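Local coordinates for protein aldehyde dehydrogenase (Anabaena variabilis, PDB 4H7N) that probably oxidises aldehydes to the corresponding carboxylic acids with NAD+ as electron acceptor, at residues L392-F397 and L411-I416; V241-N246 and A275-E280; K6-R11 and Y20-P25; V75-R80 and P166-P171. All blocks are in the same frame, centred on the assembly; numbering follows the deposited sequence.

Contact 1: L392-F397 and L411-I416; sequences LSAAVF and LNAGAI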
loop_
_atom_site.group_PDB
_atom_site.type_symbol
_atom_site.label_atom_id
_atom_site.label_comp_id
_atom_site.label_asym_id
_atom_site.label_seq_id
_atom_site.Cartn_x
_atom_site.Cartn_y
_atom_site.Cartn_z
ATOM N N LEU A 392 -0.742 -15.154 8.763
ATOM C CA LEU A 392 -0.282 -15.381 7.428
ATOM C C LEU A 392 -1.159 -16.438 6.738
ATOM O O LEU A 392 -1.797 -16.146 5.706
ATOM C CB LEU A 392 1.204 -15.837 7.442
ATOM C CG LEU A 392 1.922 -15.798 6.117
ATOM C CD1 LEU A 392 1.971 -14.405 5.506
ATOM C CD2 LEU A 392 3.360 -16.315 6.200
ATOM N N SER A 393 -1.172 -17.662 7.285
ATOM C CA SER A 393 -1.988 -18.726 6.693
ATOM C C SER A 393 -2.544 -19.669 7.740
ATOM O O SER A 393 -2.207 -19.579 8.915
ATOM C CB SER A 393 -1.135 -19.566 5.700
ATOM O OG SER A 393 0.117 -18.953 5.415
ATOM N N ALA A 394 -3.276 -20.669 7.262
ATOM C CA ALA A 394 -3.836 -21.724 8.091
ATOM C C ALA A 394 -4.329 -22.885 7.231
ATOM O O ALA A 394 -4.420 -22.786 6.019
ATOM C CB ALA A 394 -4.985 -21.197 8.957
ATOM N N ALA A 395 -4.672 -23.973 7.880
ATOM C CA ALA A 395 -5.260 -25.127 7.193
ATOM C C ALA A 395 -6.442 -25.678 7.993
ATOM O O ALA A 395 -6.384 -25.707 9.234
ATOM C CB ALA A 395 -4.222 -26.189 6.987
ATOM N N VAL A 396 -7.471 -26.151 7.292
ATOM C CA VAL A 396 -8.595 -26.819 7.933
ATOM C C VAL A 396 -8.916 -28.074 7.164
ATOM O O VAL A 396 -9.042 -28.021 5.939
ATOM C CB VAL A 396 -9.865 -25.926 7.911
ATOM C CG1 VAL A 396 -10.998 -26.610 8.650
ATOM C CG2 VAL A 396 -9.574 -24.557 8.563
ATOM N N PHE A 397 -9.110 -29.174 7.889
ATOM C CA PHE A 397 -9.421 -30.471 7.344
ATOM C C PHE A 397 -10.753 -30.928 7.873
ATOM O O PHE A 397 -11.031 -30.888 9.088
ATOM C CB PHE A 397 -8.388 -31.527 7.732
ATOM C CG PHE A 397 -7.026 -31.282 7.186
ATOM C CD1 PHE A 397 -6.174 -30.394 7.811
ATOM C CD2 PHE A 397 -6.588 -31.949 6.045
ATOM C CE1 PHE A 397 -4.925 -30.146 7.305
ATOM C CE2 PHE A 397 -5.317 -31.730 5.545
ATOM C CZ PHE A 397 -4.489 -30.831 6.191
ATOM N N LEU A 411 -11.278 -17.596 10.315
ATOM C CA LEU A 411 -9.911 -17.448 10.725
ATOM C C LEU A 411 -9.304 -16.149 10.210
ATOM O O LEU A 411 -9.511 -15.794 9.062
ATOM C CB LEU A 411 -9.095 -18.639 10.218
ATOM C CG LEU A 411 -9.583 -20.011 10.691
ATOM C CD1 LEU A 411 -8.642 -21.089 10.119
ATOM C CD2 LEU A 411 -9.557 -20.070 12.213
ATOM N N ASN A 412 -8.533 -15.484 11.053
ATOM C CA ASN A 412 -7.836 -14.264 10.712
ATOM C C ASN A 412 -6.489 -14.520 9.987
ATOM O O ASN A 412 -5.438 -14.198 10.491
ATOM C CB ASN A 412 -7.624 -13.432 12.003
ATOM C CG ASN A 412 -8.935 -13.100 12.711
ATOM O OD1 ASN A 412 -9.966 -12.868 12.078
ATOM N ND2 ASN A 412 -8.909 -13.126 14.027
ATOM N N ALA A 413 -6.543 -15.033 8.767
ATOM C CA ALA A 413 -5.353 -15.330 7.970
ATOM C C ALA A 413 -5.623 -15.136 6.519
ATOM O O ALA A 413 -6.758 -15.306 6.063
ATOM C CB ALA A 413 -4.881 -16.762 8.223
ATOM N N GLY A 414 -4.575 -14.810 5.767
ATOM C CA GLY A 414 -4.732 -14.477 4.361
ATOM C C GLY A 414 -5.031 -15.647 3.444
ATOM O O GLY A 414 -5.784 -15.511 2.492
ATOM N N ALA A 415 -4.395 -16.778 3.690
ATOM C CA ALA A 415 -4.590 -17.955 2.806
ATOM C C ALA A 415 -4.893 -19.223 3.613
ATOM O O ALA A 415 -4.103 -19.615 4.470
ATOM C CB ALA A 415 -3.378 -18.147 1.925
ATOM N N ILE A 416 -6.063 -19.805 3.412
ATOM C CA ILE A 416 -6.397 -20.961 4.151
ATOM C C ILE A 416 -6.431 -22.150 3.200
ATOM O O ILE A 416 -7.162 -22.180 2.215
ATOM C CB ILE A 416 -7.742 -20.857 4.866
ATOM C CG1 ILE A 416 -7.924 -19.465 5.537
ATOM C CG2 ILE A 416 -7.976 -22.045 5.792
ATOM C CD1 ILE A 416 -7.075 -19.210 6.727
#
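Ala394 N donates to Ala415 O over 3.1 Å, a moderately bent bond (147° at the hydrogen) whose donor sits somewhat above the carbonyl plane. Near the start of the pairing, Leu392 O accepts two weak bonds, from Gly414 N at 3.1 Å and Ala415 N at 3.3 Å, as the chain turns into strand 415-418. Ser393 and Ala415, then Ala394 and Ile416, form the parallel bridges, and the second is supplemented by a CA-H...O contact of 3.3 Å from Ile416 CA to Ala394 O. The hydroxyl of Ser393 turns elsewhere, to Asp237 OD2 on the next strand of the sheet.

Packing is concentrated on the face that carries Ala394. Its CB meets Ile416 CD1 at 3.6 Å, an approach made possible by the bend at chi2 (-71°) that brings CD1 back to the alanine. From the loop, Leu411 reaches the same methyl with its CD1 at 3.8 Å, and the same CD1 touches Val396 CG2 at 3.9 Å. That valine methyl also lies near Ile416 CG2, while helix 401-408 packs over Val396 and Ile416. Ala413 adds its CB against the backbone of Ser393.

The two strands flank helix 401-408 in a beta-alpha-beta unit, and Ala415 and Ile416 also pair with a strand of the second subunit, carrying the sheet across the interface. The chemistry implies a buried junction in which a few backbone bonds set the strand alignment and the lone methyl of Ala394 lets Leu411 and Ile416 close in over it, with Leu392 beside the predicted active-site residue Glu232.

Contact 2: V241-N246 and A275-E280; sequences VLESAN and AESKFE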
loop_
_atom_site.group_PDB
_atom_site.type_symbol
_atom_site.label_atom_id
_atom_site.label_comp_id
_atom_site.label_asym_id
_atom_site.label_seq_id
_atom_site.Cartn_x
_atom_site.Cartn_y
_atom_site.Cartn_z
ATOM N N VAL A 241 -8.009 -29.873 12.531
ATOM C CA VAL A 241 -8.476 -31.187 12.029
ATOM C C VAL A 241 -9.791 -31.517 12.724
ATOM O O VAL A 241 -9.823 -31.824 13.935
ATOM C CB VAL A 241 -7.446 -32.297 12.311
ATOM C CG1 VAL A 241 -7.919 -33.616 11.717
ATOM C CG2 VAL A 241 -6.106 -31.931 11.695
ATOM N N LEU A 242 -10.890 -31.377 11.979
ATOM C CA LEU A 242 -12.213 -31.705 12.489
ATOM C C LEU A 242 -12.446 -33.197 12.494
ATOM O O LEU A 242 -11.755 -33.987 11.797
ATOM C CB LEU A 242 -13.300 -30.997 11.652
ATOM C CG LEU A 242 -13.115 -29.472 11.534
ATOM C CD1 LEU A 242 -14.170 -28.920 10.588
ATOM C CD2 LEU A 242 -13.186 -28.790 12.901
ATOM N N GLU A 243 -13.480 -33.560 13.256
ATOM C CA GLU A 243 -13.808 -34.941 13.550
ATOM C C GLU A 243 -14.037 -35.766 12.284
ATOM O O GLU A 243 -13.653 -36.923 12.253
ATOM C CB GLU A 243 -15.089 -34.918 14.396
ATOM C CG GLU A 243 -15.471 -36.221 15.022
ATOM C CD GLU A 243 -16.478 -35.979 16.146
ATOM O OE1 GLU A 243 -17.548 -35.371 15.885
ATOM O OE2 GLU A 243 -16.175 -36.345 17.293
ATOM N N SER A 244 -14.675 -35.165 11.267
ATOM C CA SER A 244 -14.964 -35.807 9.980
ATOM C C SER A 244 -13.763 -35.911 9.007
ATOM O O SER A 244 -13.913 -36.415 7.888
ATOM C CB SER A 244 -16.074 -35.025 9.263
ATOM O OG SER A 244 -15.669 -33.704 8.937
ATOM N N ALA A 245 -12.596 -35.407 9.403
ATOM C CA ALA A 245 -11.461 -35.309 8.444
ATOM C C ALA A 245 -10.986 -36.654 7.917
ATOM O O ALA A 245 -11.144 -37.652 8.578
ATOM C CB ALA A 245 -10.271 -34.603 9.088
ATOM N N ASN A 246 -10.313 -36.647 6.765
ATOM C CA ASN A 246 -9.603 -37.825 6.268
ATOM C C ASN A 246 -8.227 -37.806 6.936
ATOM O O ASN A 246 -7.355 -37.019 6.534
ATOM C CB ASN A 246 -9.464 -37.784 4.738
ATOM C CG ASN A 246 -8.695 -38.973 4.164
ATOM O OD1 ASN A 246 -7.834 -39.560 4.812
ATOM N ND2 ASN A 246 -8.983 -39.305 2.906
ATOM N N ALA A 275 -9.832 -32.444 16.832
ATOM C CA ALA A 275 -11.041 -32.850 17.551
ATOM C C ALA A 275 -10.647 -33.910 18.581
ATOM O O ALA A 275 -9.944 -34.892 18.230
ATOM C CB ALA A 275 -12.041 -33.434 16.574
ATOM N N GLU A 276 -11.123 -33.750 19.818
ATOM C CA GLU A 276 -10.731 -34.683 20.896
ATOM C C GLU A 276 -11.010 -36.158 20.618
ATOM O O GLU A 276 -10.237 -36.986 21.013
ATOM C CB GLU A 276 -11.283 -34.261 22.264
ATOM C CG GLU A 276 -12.795 -34.223 22.358
ATOM C CD GLU A 276 -13.287 -33.622 23.679
ATOM O OE1 GLU A 276 -12.451 -33.224 24.515
ATOM O OE2 GLU A 276 -14.516 -33.529 23.881
ATOM N N SER A 277 -12.087 -36.486 19.925
ATOM C CA SER A 277 -12.383 -37.885 19.618
ATOM C C SER A 277 -11.417 -38.520 18.610
ATOM O O SER A 277 -11.390 -39.747 18.493
ATOM C CB SER A 277 -13.814 -38.042 19.079
ATOM O OG SER A 277 -13.970 -37.316 17.862
ATOM N N LYS A 278 -10.661 -37.718 17.861
ATOM C CA LYS A 278 -9.698 -38.268 16.869
ATOM C C LYS A 278 -8.252 -37.979 17.244
ATOM O O LYS A 278 -7.316 -38.339 16.524
ATOM C CB LYS A 278 -9.944 -37.643 15.493
ATOM C CG LYS A 278 -11.354 -37.843 14.994
ATOM C CD LYS A 278 -11.643 -39.326 14.787
ATOM C CE LYS A 278 -13.001 -39.506 14.138
ATOM N NZ LYS A 278 -13.426 -40.919 14.184
ATOM N N PHE A 279 -8.084 -37.334 18.379
ATOM C CA PHE A 279 -6.805 -36.800 18.798
ATOM C C PHE A 279 -5.714 -37.881 18.920
ATOM O O PHE A 279 -4.629 -37.782 18.306
ATOM C CB PHE A 279 -7.017 -36.042 20.111
ATOM C CG PHE A 279 -5.740 -35.659 20.783
ATOM C CD1 PHE A 279 -4.944 -34.684 20.255
ATOM C CD2 PHE A 279 -5.345 -36.291 21.956
ATOM C CE1 PHE A 279 -3.761 -34.327 20.870
ATOM C CE2 PHE A 279 -4.169 -35.952 22.567
ATOM C CZ PHE A 279 -3.367 -34.966 22.020
ATOM N N GLU A 280 -6.029 -38.923 19.678
ATOM C CA GLU A 280 -5.097 -40.001 19.964
ATOM C C GLU A 280 -4.678 -40.712 18.663
ATOM O O GLU A 280 -3.493 -40.904 18.376
ATOM C CB GLU A 280 -5.726 -40.998 20.961
ATOM C CG GLU A 280 -4.876 -42.254 21.135
ATOM C CD GLU A 280 -5.418 -43.285 22.130
ATOM O OE1 GLU A 280 -6.600 -43.190 22.531
ATOM O OE2 GLU A 280 -4.663 -44.231 22.473
HETATM O O HOH W 1 -14.328 -34.713 19.232
#
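Glu243 OE2 is approached by both Ser277 OG and a water molecule. The hydroxyl donates to it across a very short 2.5 Å, a length best treated as doubtful in detail. The water donates to Glu243 OE2 from 3.1 Å and itself accepts from Ser277 N at 2.9 Å, linking the carboxylate to the backbone as well as to the side chain of the serine. Glu243 comes within range because CG stands anti to its backbone N (chi1 -169°) and the chain runs on extended.

Deeper in, Ala275 N donates to Val241 O at 3.0 Å in a nearly straight bond (167° at the hydrogen), with the donor almost along the C=O axis. The methyl of Ala275 then rests against Glu243 N, with its CB 4.0 Å from Glu243 CB.

Lys278 lays its aliphatic chain over the Glu243 backbone: CE comes to 3.3 Å from Glu243 O, and CG lies near the same oxygen. Its NZ is 6.2 Å from Glu243 OE2, opposite charges that do not touch. An alanine here would probably open a gap beside Glu243 O and leave that part of the turn less well covered.

The type I turn from Leu242 to Ala245 leads into helix 247-259, and 275-280 leads into helix 279-292. Strand 237-241, helix 247-259 and the adjacent parallel strand 269-275 form a beta-alpha-beta crossover, and the contact ties the loops at the C-terminal ends of its two strands.

Contact 3: K6-R11 and Y20-P25; sequences KTIEVR and YVIIPP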
loop_
_atom_site.group_PDB
_atom_site.type_symbol
_atom_site.label_atom_id
_atom_site.label_comp_id
_atom_site.label_asym_id
_atom_site.label_seq_id
_atom_site.Cartn_x
_atom_site.Cartn_y
_atom_site.Cartn_z
ATOM N N LYS A 6 35.546 -3.750 5.786
ATOM C CA LYS A 6 34.865 -4.749 6.570
ATOM C C LYS A 6 34.539 -6.017 5.734
ATOM O O LYS A 6 34.168 -5.927 4.559
ATOM C CB LYS A 6 33.588 -4.158 7.126
ATOM C CG LYS A 6 32.986 -5.083 8.164
ATOM C CD LYS A 6 31.532 -4.802 8.355
ATOM C CE LYS A 6 30.813 -5.972 8.988
ATOM N NZ LYS A 6 31.658 -6.654 9.997
ATOM N N THR A 7 34.718 -7.194 6.302
ATOM C CA THR A 7 34.326 -8.414 5.622
ATOM C C THR A 7 33.502 -9.234 6.624
ATOM O O THR A 7 33.625 -9.027 7.809
ATOM C CB THR A 7 35.554 -9.216 5.112
ATOM O OG1 THR A 7 36.262 -9.774 6.206
ATOM C CG2 THR A 7 36.531 -8.329 4.327
ATOM N N ILE A 8 32.690 -10.169 6.148
ATOM C CA ILE A 8 31.899 -11.033 7.004
ATOM C C ILE A 8 32.219 -12.468 6.597
ATOM O O ILE A 8 32.112 -12.815 5.437
ATOM C CB ILE A 8 30.380 -10.760 6.819
ATOM C CG1 ILE A 8 30.034 -9.348 7.260
ATOM C CG2 ILE A 8 29.555 -11.737 7.650
ATOM C CD1 ILE A 8 28.717 -8.790 6.753
ATOM N N GLU A 9 32.611 -13.295 7.555
ATOM C CA GLU A 9 32.856 -14.691 7.279
ATOM C C GLU A 9 31.536 -15.431 7.410
ATOM O O GLU A 9 30.722 -15.107 8.278
ATOM C CB GLU A 9 33.881 -15.233 8.237
ATOM C CG GLU A 9 35.240 -14.596 8.051
ATOM C CD GLU A 9 36.299 -15.286 8.897
ATOM O OE1 GLU A 9 36.357 -15.030 10.120
ATOM O OE2 GLU A 9 37.032 -16.125 8.335
ATOM N N VAL A 10 31.319 -16.424 6.555
ATOM C CA VAL A 10 29.988 -17.006 6.423
ATOM C C VAL A 10 30.114 -18.467 6.782
ATOM O O VAL A 10 30.958 -19.187 6.217
ATOM C CB VAL A 10 29.426 -16.812 5.013
ATOM C CG1 VAL A 10 28.071 -17.495 4.843
ATOM C CG2 VAL A 10 29.319 -15.345 4.657
ATOM N N ARG A 11 29.305 -18.891 7.751
ATOM C CA ARG A 11 29.284 -20.261 8.227
ATOM C C ARG A 11 28.599 -21.212 7.237
ATOM O O ARG A 11 27.601 -20.883 6.588
ATOM C CB ARG A 11 28.611 -20.257 9.607
ATOM C CG ARG A 11 28.286 -21.602 10.206
ATOM C CD ARG A 11 27.785 -21.433 11.628
ATOM N NE ARG A 11 27.432 -22.685 12.257
ATOM C CZ ARG A 11 26.338 -23.401 11.974
ATOM N NH1 ARG A 11 25.464 -23.002 11.064
ATOM N NH2 ARG A 11 26.107 -24.530 12.596
ATOM N N TYR A 20 33.414 -19.063 3.365
ATOM C CA TYR A 20 32.985 -18.089 2.404
ATOM C C TYR A 20 33.112 -16.741 3.079
ATOM O O TYR A 20 33.024 -16.670 4.294
ATOM C CB TYR A 20 31.549 -18.324 2.017
ATOM C CG TYR A 20 31.128 -17.670 0.726
ATOM C CD1 TYR A 20 31.544 -18.195 -0.478
ATOM C CD2 TYR A 20 30.264 -16.585 0.705
ATOM C CE1 TYR A 20 31.140 -17.643 -1.670
ATOM C CE2 TYR A 20 29.848 -16.010 -0.489
ATOM C CZ TYR A 20 30.282 -16.547 -1.673
ATOM O OH TYR A 20 29.923 -16.050 -2.890
ATOM N N VAL A 21 33.348 -15.712 2.283
ATOM C CA VAL A 21 33.543 -14.341 2.796
ATOM C C VAL A 21 32.728 -13.432 1.926
ATOM O O VAL A 21 32.745 -13.571 0.720
ATOM C CB VAL A 21 35.000 -13.868 2.678
ATOM C CG1 VAL A 21 35.129 -12.424 3.136
ATOM C CG2 VAL A 21 35.900 -14.757 3.540
ATOM N N ILE A 22 32.037 -12.471 2.507
ATOM C CA ILE A 22 31.389 -11.462 1.694
ATOM C C ILE A 22 31.879 -10.107 2.183
ATOM O O ILE A 22 32.376 -10.007 3.302
ATOM C CB ILE A 22 29.852 -11.564 1.831
ATOM C CG1 ILE A 22 29.395 -11.402 3.273
ATOM C CG2 ILE A 22 29.351 -12.888 1.252
ATOM C CD1 ILE A 22 27.901 -11.518 3.394
ATOM N N ILE A 23 31.726 -9.087 1.351
ATOM C CA ILE A 23 32.241 -7.759 1.562
ATOM C C ILE A 23 31.153 -6.693 1.454
ATOM O O ILE A 23 30.866 -6.249 0.396
ATOM C CB ILE A 23 33.296 -7.382 0.490
ATOM C CG1 ILE A 23 34.257 -8.523 0.251
ATOM C CG2 ILE A 23 34.088 -6.134 0.885
ATOM C CD1 ILE A 23 35.083 -8.824 1.432
ATOM N N PRO A 24 30.618 -6.228 2.574
ATOM C CA PRO A 24 29.504 -5.310 2.429
ATOM C C PRO A 24 29.950 -3.934 1.979
ATOM O O PRO A 24 30.997 -3.458 2.378
ATOM C CB PRO A 24 28.856 -5.280 3.812
ATOM C CG PRO A 24 29.778 -5.969 4.742
ATOM C CD PRO A 24 30.873 -6.631 3.960
ATOM N N PRO A 25 29.168 -3.288 1.113
ATOM C CA PRO A 25 29.629 -1.955 0.697
ATOM C C PRO A 25 29.334 -0.927 1.765
ATOM O O PRO A 25 28.216 -0.909 2.292
ATOM C CB PRO A 25 28.772 -1.676 -0.545
ATOM C CG PRO A 25 27.540 -2.486 -0.344
ATOM C CD PRO A 25 27.888 -3.655 0.511
HETATM O O HOH W 2 33.476 -3.578 3.269
#
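Ile8 and Ile22 exchange two backbone hydrogen bonds, from Ile8 N to Ile22 O at 2.9 Å and from Ile22 N to Ile8 O at 3.0 Å, both close to straight. They form a hydrogen-bonded antiparallel pair, followed by Glu9 and Val21 as a non-hydrogen-bonded pair. Farther along, Val10 N donates to Tyr20 O with a more bent geometry (146° at the hydrogen). Contacts of the CA-H...O kind fill in between these bonds, among them Val21 CA to Ile8 O. Beyond the paired residues, before strand 8-11 begins and after strand 18-22 ends, a water donates to both Lys6 O and Pro24 O, bridging the two segments.

The apolar contacts divide between the faces. On the side of Ile8, Val10 and Ile22, Ile8 CB lies 3.7 Å from Ile22 CG1. Ile8 CD1, carried outward by its extended chi2 (162°), meets the ring of Pro24 at CG, 3.6 Å away. Val10 CG2 comes to the edge of the Tyr20 ring, near its plane, and Val10 crosses Ile22 at about a right angle. On the opposite face Val21 CG1 touches Thr7 CB at 3.8 Å. Thr7 and Ile23 run side by side, CG2 of the one unusually close to CD1 of the other, so their exact spacing is doubtful.

Ile23 N donates to Glu190 OE1, and Pro24 leans on Thr195 of helix 193-200. The whole is a two-stranded antiparallel beta hairpin near the N-terminus, its Ile22 and Val10 face turned to the body of the protein.

Contact 4: V75-R80 and P166-P171; sequences VNDTGR and PRFVAP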
loop_
_atom_site.group_PDB
_atom_site.type_symbol
_atom_site.label_atom_id
_atom_site.label_comp_id
_atom_site.label_asym_id
_atom_site.label_seq_id
_atom_site.Cartn_x
_atom_site.Cartn_y
_atom_site.Cartn_z
ATOM N N VAL A 75 23.055 -25.782 -2.493
ATOM C CA VAL A 75 23.343 -26.887 -1.543
ATOM C C VAL A 75 24.300 -26.381 -0.419
ATOM O O VAL A 75 24.088 -26.634 0.758
ATOM C CB VAL A 75 23.999 -28.081 -2.234
ATOM C CG1 VAL A 75 24.639 -29.050 -1.245
ATOM C CG2 VAL A 75 23.006 -28.812 -3.102
ATOM N N ASN A 76 25.359 -25.696 -0.816
ATOM C CA ASN A 76 26.313 -25.148 0.135
ATOM C C ASN A 76 25.606 -24.183 1.109
ATOM O O ASN A 76 25.888 -24.220 2.323
ATOM C CB ASN A 76 27.431 -24.434 -0.633
ATOM C CG ASN A 76 28.726 -24.243 0.158
ATOM O OD1 ASN A 76 29.799 -24.019 -0.455
ATOM N ND2 ASN A 76 28.659 -24.276 1.498
ATOM N N ASP A 77 24.717 -23.330 0.596
ATOM C CA ASP A 77 24.003 -22.363 1.457
ATOM C C ASP A 77 23.053 -23.039 2.439
ATOM O O ASP A 77 22.878 -22.575 3.548
ATOM C CB ASP A 77 23.150 -21.363 0.640
ATOM C CG ASP A 77 23.927 -20.162 0.073
ATOM O OD1 ASP A 77 24.873 -19.617 0.716
ATOM O OD2 ASP A 77 23.520 -19.673 -1.025
ATOM N N THR A 78 22.364 -24.087 1.989
ATOM C CA THR A 78 21.212 -24.658 2.712
ATOM C C THR A 78 21.440 -25.996 3.331
ATOM O O THR A 78 20.700 -26.408 4.215
ATOM C CB THR A 78 19.978 -24.807 1.805
ATOM O OG1 THR A 78 20.219 -25.720 0.710
ATOM C CG2 THR A 78 19.543 -23.425 1.231
ATOM N N GLY A 79 22.474 -26.692 2.872
ATOM C CA GLY A 79 22.755 -28.018 3.381
ATOM C C GLY A 79 21.883 -29.156 2.877
ATOM O O GLY A 79 21.909 -30.258 3.434
ATOM N N ARG A 80 21.039 -28.887 1.881
ATOM C CA ARG A 80 20.146 -29.900 1.381
ATOM C C ARG A 80 20.039 -29.861 -0.128
ATOM O O ARG A 80 20.261 -28.811 -0.747
ATOM C CB ARG A 80 18.735 -29.821 2.054
ATOM C CG ARG A 80 18.121 -28.439 2.292
ATOM C CD ARG A 80 17.766 -27.678 1.037
ATOM N NE ARG A 80 16.972 -26.485 1.366
ATOM C CZ ARG A 80 16.722 -25.462 0.561
ATOM N NH1 ARG A 80 15.930 -24.483 1.002
ATOM N NH2 ARG A 80 17.209 -25.391 -0.686
ATOM N N PRO A 166 24.427 -16.472 1.320
ATOM C CA PRO A 166 24.650 -15.549 0.220
ATOM C C PRO A 166 25.298 -16.189 -1.002
ATOM O O PRO A 166 25.460 -15.532 -2.024
ATOM C CB PRO A 166 25.612 -14.536 0.846
ATOM C CG PRO A 166 26.483 -15.440 1.668
ATOM C CD PRO A 166 25.591 -16.542 2.209
ATOM N N ARG A 167 25.695 -17.441 -0.913
ATOM C CA ARG A 167 26.579 -18.014 -1.961
ATOM C C ARG A 167 25.898 -18.229 -3.316
ATOM O O ARG A 167 26.556 -18.188 -4.351
ATOM C CB ARG A 167 27.169 -19.337 -1.521
ATOM C CG ARG A 167 27.840 -19.328 -0.167
ATOM C CD ARG A 167 28.220 -20.756 0.146
ATOM N NE ARG A 167 28.738 -20.927 1.485
ATOM C CZ ARG A 167 28.024 -20.848 2.616
ATOM N NH1 ARG A 167 26.745 -20.516 2.622
ATOM N NH2 ARG A 167 28.603 -21.125 3.767
ATOM N N PHE A 168 24.565 -18.354 -3.312
ATOM C CA PHE A 168 23.809 -18.617 -4.546
ATOM C C PHE A 168 23.895 -17.464 -5.518
ATOM O O PHE A 168 23.633 -17.656 -6.685
ATOM C CB PHE A 168 22.349 -18.912 -4.250
ATOM C CG PHE A 168 21.571 -17.695 -3.825
ATOM C CD1 PHE A 168 21.613 -17.241 -2.524
ATOM C CD2 PHE A 168 20.813 -16.996 -4.746
ATOM C CE1 PHE A 168 20.894 -16.125 -2.141
ATOM C CE2 PHE A 168 20.085 -15.863 -4.373
ATOM C CZ PHE A 168 20.118 -15.438 -3.064
ATOM N N VAL A 169 24.253 -16.280 -5.034
ATOM C CA VAL A 169 24.402 -15.101 -5.851
ATOM C C VAL A 169 25.514 -15.253 -6.918
ATOM O O VAL A 169 25.347 -14.819 -8.078
ATOM C CB VAL A 169 24.621 -13.842 -4.968
ATOM C CG1 VAL A 169 24.937 -12.639 -5.818
ATOM C CG2 VAL A 169 23.330 -13.516 -4.210
ATOM N N ALA A 170 26.603 -15.913 -6.584
ATOM C CA ALA A 170 27.773 -15.922 -7.494
ATOM C C ALA A 170 27.393 -16.534 -8.863
ATOM O O ALA A 170 27.651 -15.941 -9.881
ATOM C CB ALA A 170 28.953 -16.651 -6.869
ATOM N N PRO A 171 26.696 -17.669 -8.890
ATOM C CA PRO A 171 26.304 -18.164 -10.224
ATOM C C PRO A 171 25.212 -17.312 -10.916
ATOM O O PRO A 171 25.268 -17.138 -12.138
ATOM C CB PRO A 171 25.908 -19.612 -9.971
ATOM C CG PRO A 171 25.632 -19.702 -8.524
ATOM C CD PRO A 171 26.528 -18.688 -7.851
HETATM O O HOH W 3 31.364 -21.564 0.336
HETATM O O HOH W 4 24.588 -20.849 4.647
#
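Asp77, near the end of helix 67-78 where Gly79 leaves it with positive phi (77°), brings its CA to 6.1 Å from Arg167 CA in a type I turn that runs from Pro166 to Val169. Three hydrogen bonds converge on its carboxylate. OD1 accepts from Arg167 N at 2.8 Å through its syn lone pair and from Arg167 NH1 at 2.8 Å on the anti side, the second bond being also a salt bridge. OD2 accepts from Phe168 N at 2.8 Å and lies at the edge of the Phe168 ring.

Asn76 crosses Arg167 at about a right angle, with ND2 over one guanidinium face, 3.3 Å from NE; both are donors and do not bond. A water instead joins Asn76 OD1 to Arg167 NE. Arg167 NH2 and Asn76 ND2 share Asp19 as a further partner.

An alanine in place of Asp77 would probably leave the backbone N-H groups of Arg167 and Phe168 without their acceptor and NH1 without its salt-bridge partner, letting the turn shift.

A helix-end carboxylate here holds the turn that opens helix 169-176, joining helix 67-78 to the start of a beta-alpha segment after strand 156-161 in the Rossmann-like part of the fold.

In the fold
Along the chain the contacts close in the order 3, 4, 2, 1, and they fall into two pairs. Contacts 3 and 4 lie 14 Å apart between centres and touch where Arg11 O meets Arg167 NH2, so the N-terminal hairpin rests on the turn before helix 169-176. Contacts 1 and 2 are 18 Å apart between centres and share the seven-stranded sheet, joined through Phe397 O and Leu242 N. The pairs are remote: contacts 2 and 3 are about 50 Å apart between centres, and contacts 1 and 3 lie on opposite sides of the chain's centre. The first pair probably belongs to the Rossmann-type coenzyme-binding domain, as in relatives, and the second to the catalytic domain, whose sheet runs on into the second subunit.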